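Local coordinates for protein mycobacterial cidal antitoxin MbcA (Mycobacterium tuberculosis, PDB 6FKG) that neutralises its cognate toxin MbcT, as the antitoxin of a type II toxin-antitoxin system, by blocking access to the toxin active site, at residues Tyr60-Leu69 and Tyr99-Ala110. Sequence-based numbering, arbitrary orientation.
Sequences YVADALAEVL and YQRVLALIDAMA
Ile106 packs against one turn of the helix formed by residues 60-65, touching Val61, Ala64 and Leu65. Its CB leaves the backbone toward that helix and splits into two branches. Ile106 CG2, anti to the backbone N, lies 3.5 Å from Ala64 O and also meets the methyl of Ala64. Ile106 CG1 stands beside the backbone N, anti to the carbonyl carbon (chi1 -69°), and passes Leu65 CD1 at 4.1 Å. From there the chain runs on nearly extended to Ile106 CD1, which ends 3.9 Å from Val61 O, beside the backbone N and CB of Leu65.

One turn earlier, Val61 is a knob in the hole made by Tyr99, Val102, Leu103 and Ile106. Its CG1 meets Val102 CG1 at 3.8 Å, the two side chains crossing at about a right angle, while CG2 rests on Leu103 CD2. Leu103 CD2 also reaches Ala64 CB at 3.7 Å. At the N-terminal end, Tyr99 CE2 comes to the edge of the Tyr60 ring, 3.8 Å from Tyr60 CD2; Tyr60 OH is hydrogen-bonded to His133 of an MbcT chain. Toward the C-terminal end of both segments, Val68 CG1 sits 3.6 Å from Ala110 CB, and Val68 CG2 touches the methyl CE that Met109 brings round by a bend at chi3.

No hydrogen bond joins the segments; the axes of 60-65 and 99-110 run almost parallel (6°), 9.8 Å apart at their closest, and apolar side chains hold them together within the toxin-binding domain. Glu67 and Asp107 both form salt bridges to Arg33 of an MbcT chain, and Glu67 OE2 is also hydrogen-bonded to Gln160 of another, placing this helix pair directly at the toxin interface. Helix 71-78 packs against Leu65 and Leu69 through Trp77, and helix 90-95 reaches Val61 and Val102 through Val94 and Leu93.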
loop_
_atom_site.group_PDB
_atom_site.type_symbol
_atom_site.label_atom_id
_atom_site.label_comp_id
_atom_site.label_asym_id
_atom_site.label_seq_id
_atom_site.Cartn_x
_atom_site.Cartn_y
_atom_site.Cartn_z
ATOM N N TYR C 60 1.181 -2.921 -30.358
ATOM C CA TYR C 60 1.003 -1.461 -30.441
ATOM C C TYR C 60 2.323 -0.752 -30.709
ATOM O O TYR C 60 2.421 0.115 -31.579
ATOM C CB TYR C 60 0.441 -0.867 -29.153
ATOM C CG TYR C 60 -0.975 -1.267 -28.800
ATOM C CD1 TYR C 60 -1.846 -1.783 -29.754
ATOM C CD2 TYR C 60 -1.426 -1.145 -27.494
ATOM C CE1 TYR C 60 -3.144 -2.154 -29.410
ATOM C CE2 TYR C 60 -2.711 -1.512 -27.141
ATOM C CZ TYR C 60 -3.565 -2.018 -28.097
ATOM O OH TYR C 60 -4.841 -2.380 -27.714
ATOM N N VAL C 61 3.320 -1.092 -29.902
ATOM C CA VAL C 61 4.600 -0.407 -29.968
ATOM C C VAL C 61 5.314 -0.692 -31.286
ATOM O O VAL C 61 5.848 0.225 -31.917
ATOM C CB VAL C 61 5.490 -0.798 -28.777
ATOM C CG1 VAL C 61 6.904 -0.351 -29.015
ATOM C CG2 VAL C 61 4.947 -0.148 -27.492
ATOM N N ALA C 62 5.315 -1.958 -31.701
ATOM C CA ALA C 62 5.954 -2.333 -32.957
ATOM C C ALA C 62 5.336 -1.584 -34.140
ATOM O O ALA C 62 6.048 -1.073 -35.011
ATOM C CB ALA C 62 5.846 -3.814 -33.174
ATOM N N ASP C 63 4.011 -1.538 -34.185
ATOM C CA ASP C 63 3.339 -0.848 -35.274
ATOM C C ASP C 63 3.609 0.654 -35.229
ATOM O O ASP C 63 3.844 1.266 -36.269
ATOM C CB ASP C 63 1.840 -1.114 -35.240
ATOM C CG ASP C 63 1.464 -2.402 -35.946
ATOM O OD1 ASP C 63 2.304 -2.945 -36.704
ATOM O OD2 ASP C 63 0.327 -2.869 -35.739
ATOM N N ALA C 64 3.581 1.245 -34.037
ATOM C CA ALA C 64 3.823 2.687 -33.897
ATOM C C ALA C 64 5.251 3.033 -34.330
ATOM O O ALA C 64 5.492 4.018 -35.041
ATOM C CB ALA C 64 3.590 3.141 -32.468
ATOM N N LEU C 65 6.186 2.217 -33.879
ATOM C CA LEU C 65 7.608 2.455 -34.133
ATOM C C LEU C 65 7.936 2.491 -35.629
ATOM O O LEU C 65 8.861 3.181 -36.048
ATOM C CB LEU C 65 8.437 1.381 -33.420
ATOM C CG LEU C 65 9.951 1.543 -33.369
ATOM C CD1 LEU C 65 10.341 2.870 -32.726
ATOM C CD2 LEU C 65 10.567 0.368 -32.614
ATOM N N ALA C 66 7.150 1.786 -36.440
ATOM C CA ALA C 66 7.408 1.731 -37.886
ATOM C C ALA C 66 7.225 3.097 -38.540
ATOM O O ALA C 66 7.756 3.364 -39.618
ATOM C CB ALA C 66 6.494 0.684 -38.561
ATOM N N GLU C 67 6.473 3.978 -37.891
ATOM C CA GLU C 67 6.292 5.316 -38.430
ATOM C C GLU C 67 7.579 6.151 -38.386
ATOM O O GLU C 67 7.726 7.105 -39.140
ATOM C CB GLU C 67 5.175 6.055 -37.676
ATOM C CG GLU C 67 4.732 7.334 -38.395
ATOM C CD GLU C 67 3.680 8.145 -37.628
ATOM O OE1 GLU C 67 3.337 7.760 -36.487
ATOM O OE2 GLU C 67 3.197 9.169 -38.179
ATOM N N VAL C 68 8.510 5.809 -37.498
ATOM C CA VAL C 68 9.611 6.731 -37.223
ATOM C C VAL C 68 10.983 6.099 -37.447
ATOM O O VAL C 68 11.972 6.815 -37.545
ATOM C CB VAL C 68 9.538 7.294 -35.776
ATOM C CG1 VAL C 68 8.257 8.099 -35.587
ATOM C CG2 VAL C 68 9.586 6.176 -34.727
ATOM N N LEU C 69 11.057 4.771 -37.519
ATOM C CA LEU C 69 12.339 4.110 -37.833
ATOM C C LEU C 69 12.169 2.951 -38.789
ATOM O O LEU C 69 11.221 2.189 -38.672
ATOM C CB LEU C 69 13.015 3.581 -36.576
ATOM C CG LEU C 69 13.568 4.594 -35.588
ATOM C CD1 LEU C 69 13.990 3.832 -34.341
ATOM C CD2 LEU C 69 14.739 5.375 -36.215
ATOM N N TYR C 99 4.271 0.522 -21.563
ATOM C CA TYR C 99 4.187 0.732 -23.006
ATOM C C TYR C 99 3.662 2.132 -23.363
ATOM O O TYR C 99 3.985 2.662 -24.420
ATOM C CB TYR C 99 3.295 -0.331 -23.674
ATOM C CG TYR C 99 1.813 -0.062 -23.523
ATOM C CD1 TYR C 99 1.164 -0.305 -22.309
ATOM C CD2 TYR C 99 1.064 0.452 -24.577
ATOM C CE1 TYR C 99 -0.165 -0.057 -22.156
ATOM C CE2 TYR C 99 -0.297 0.713 -24.421
ATOM C CZ TYR C 99 -0.896 0.450 -23.209
ATOM O OH TYR C 99 -2.237 0.690 -23.015
ATOM N N GLN C 100 2.857 2.734 -22.491
ATOM C CA GLN C 100 2.282 4.039 -22.826
ATOM C C GLN C 100 3.386 5.081 -22.952
ATOM O O GLN C 100 3.338 5.931 -23.839
ATOM C CB GLN C 100 1.241 4.465 -21.788
ATOM C CG GLN C 100 -0.126 3.835 -22.004
ATOM C CD GLN C 100 -0.872 4.454 -23.184
ATOM O OE1 GLN C 100 -0.397 5.407 -23.808
ATOM N NE2 GLN C 100 -2.049 3.921 -23.482
ATOM N N ARG C 101 4.393 4.991 -22.085
ATOM C CA ARG C 101 5.513 5.932 -22.139
ATOM C C ARG C 101 6.285 5.760 -23.432
ATOM O O ARG C 101 6.761 6.733 -24.026
ATOM C CB ARG C 101 6.459 5.735 -20.941
ATOM C CG ARG C 101 7.673 6.686 -20.937
ATOM C CD ARG C 101 7.420 7.891 -20.055
ATOM N NE ARG C 101 8.449 8.929 -20.144
ATOM C CZ ARG C 101 9.668 8.847 -19.609
ATOM N NH1 ARG C 101 10.051 7.753 -18.946
ATOM N NH2 ARG C 101 10.521 9.861 -19.752
ATOM N N VAL C 102 6.441 4.507 -23.853
ATOM C CA VAL C 102 7.121 4.211 -25.111
ATOM C C VAL C 102 6.348 4.784 -26.306
ATOM O O VAL C 102 6.928 5.376 -27.213
ATOM C CB VAL C 102 7.315 2.689 -25.294
ATOM C CG1 VAL C 102 8.026 2.404 -26.612
ATOM C CG2 VAL C 102 8.091 2.104 -24.106
ATOM N N LEU C 103 5.031 4.596 -26.322
ATOM C CA LEU C 103 4.197 5.190 -27.367
ATOM C C LEU C 103 4.291 6.715 -27.369
ATOM O O LEU C 103 4.280 7.347 -28.439
ATOM C CB LEU C 103 2.727 4.775 -27.199
ATOM C CG LEU C 103 2.431 3.284 -27.422
ATOM C CD1 LEU C 103 0.927 3.001 -27.234
ATOM C CD2 LEU C 103 2.906 2.842 -28.813
ATOM N N ALA C 104 4.367 7.306 -26.179
ATOM C CA ALA C 104 4.479 8.759 -26.078
ATOM C C ALA C 104 5.817 9.225 -26.667
ATOM O O ALA C 104 5.860 10.209 -27.430
ATOM C CB ALA C 104 4.317 9.224 -24.612
ATOM N N LEU C 105 6.904 8.519 -26.348
ATOM C CA LEU C 105 8.201 8.852 -26.957
ATOM C C LEU C 105 8.142 8.735 -28.500
ATOM O O LEU C 105 8.620 9.610 -29.211
ATOM C CB LEU C 105 9.324 7.962 -26.393
ATOM C CG LEU C 105 10.692 8.095 -27.088
ATOM C CD1 LEU C 105 11.152 9.541 -27.131
ATOM C CD2 LEU C 105 11.751 7.230 -26.406
ATOM N N ILE C 106 7.526 7.678 -29.021
ATOM C CA ILE C 106 7.403 7.512 -30.474
ATOM C C ILE C 106 6.624 8.672 -31.100
ATOM O O ILE C 106 6.990 9.202 -32.158
ATOM C CB ILE C 106 6.759 6.147 -30.804
ATOM C CG1 ILE C 106 7.752 5.033 -30.450
ATOM C CG2 ILE C 106 6.313 6.064 -32.267
ATOM C CD1 ILE C 106 7.111 3.626 -30.362
ATOM N N ASP C 107 5.570 9.114 -30.428
ATOM C CA ASP C 107 4.820 10.278 -30.904
ATOM C C ASP C 107 5.677 11.546 -30.938
ATOM O O ASP C 107 5.597 12.330 -31.884
ATOM C CB ASP C 107 3.595 10.513 -30.020
ATOM C CG ASP C 107 2.367 9.842 -30.559
ATOM O OD1 ASP C 107 2.223 9.794 -31.798
ATOM O OD2 ASP C 107 1.540 9.379 -29.746
ATOM N N ALA C 108 6.506 11.737 -29.913
ATOM C CA ALA C 108 7.424 12.874 -29.885
ATOM C C ALA C 108 8.440 12.775 -31.027
ATOM O O ALA C 108 8.743 13.766 -31.675
ATOM C CB ALA C 108 8.139 12.977 -28.513
ATOM N N MET C 109 8.927 11.571 -31.293
ATOM C CA MET C 109 9.833 11.340 -32.423
ATOM C C MET C 109 9.172 11.710 -33.750
ATOM O O MET C 109 9.761 12.382 -34.601
ATOM C CB MET C 109 10.272 9.879 -32.435
ATOM C CG MET C 109 11.148 9.537 -31.241
ATOM S SD MET C 109 11.429 7.771 -31.110
ATOM C CE MET C 109 12.404 7.503 -32.591
ATOM N N ALA C 110 7.923 11.300 -33.898
ATOM C CA ALA C 110 7.163 11.560 -35.102
ATOM C C ALA C 110 6.839 13.046 -35.280
ATOM O O ALA C 110 6.507 13.482 -36.387
ATOM C CB ALA C 110 5.855 10.732 -35.087
#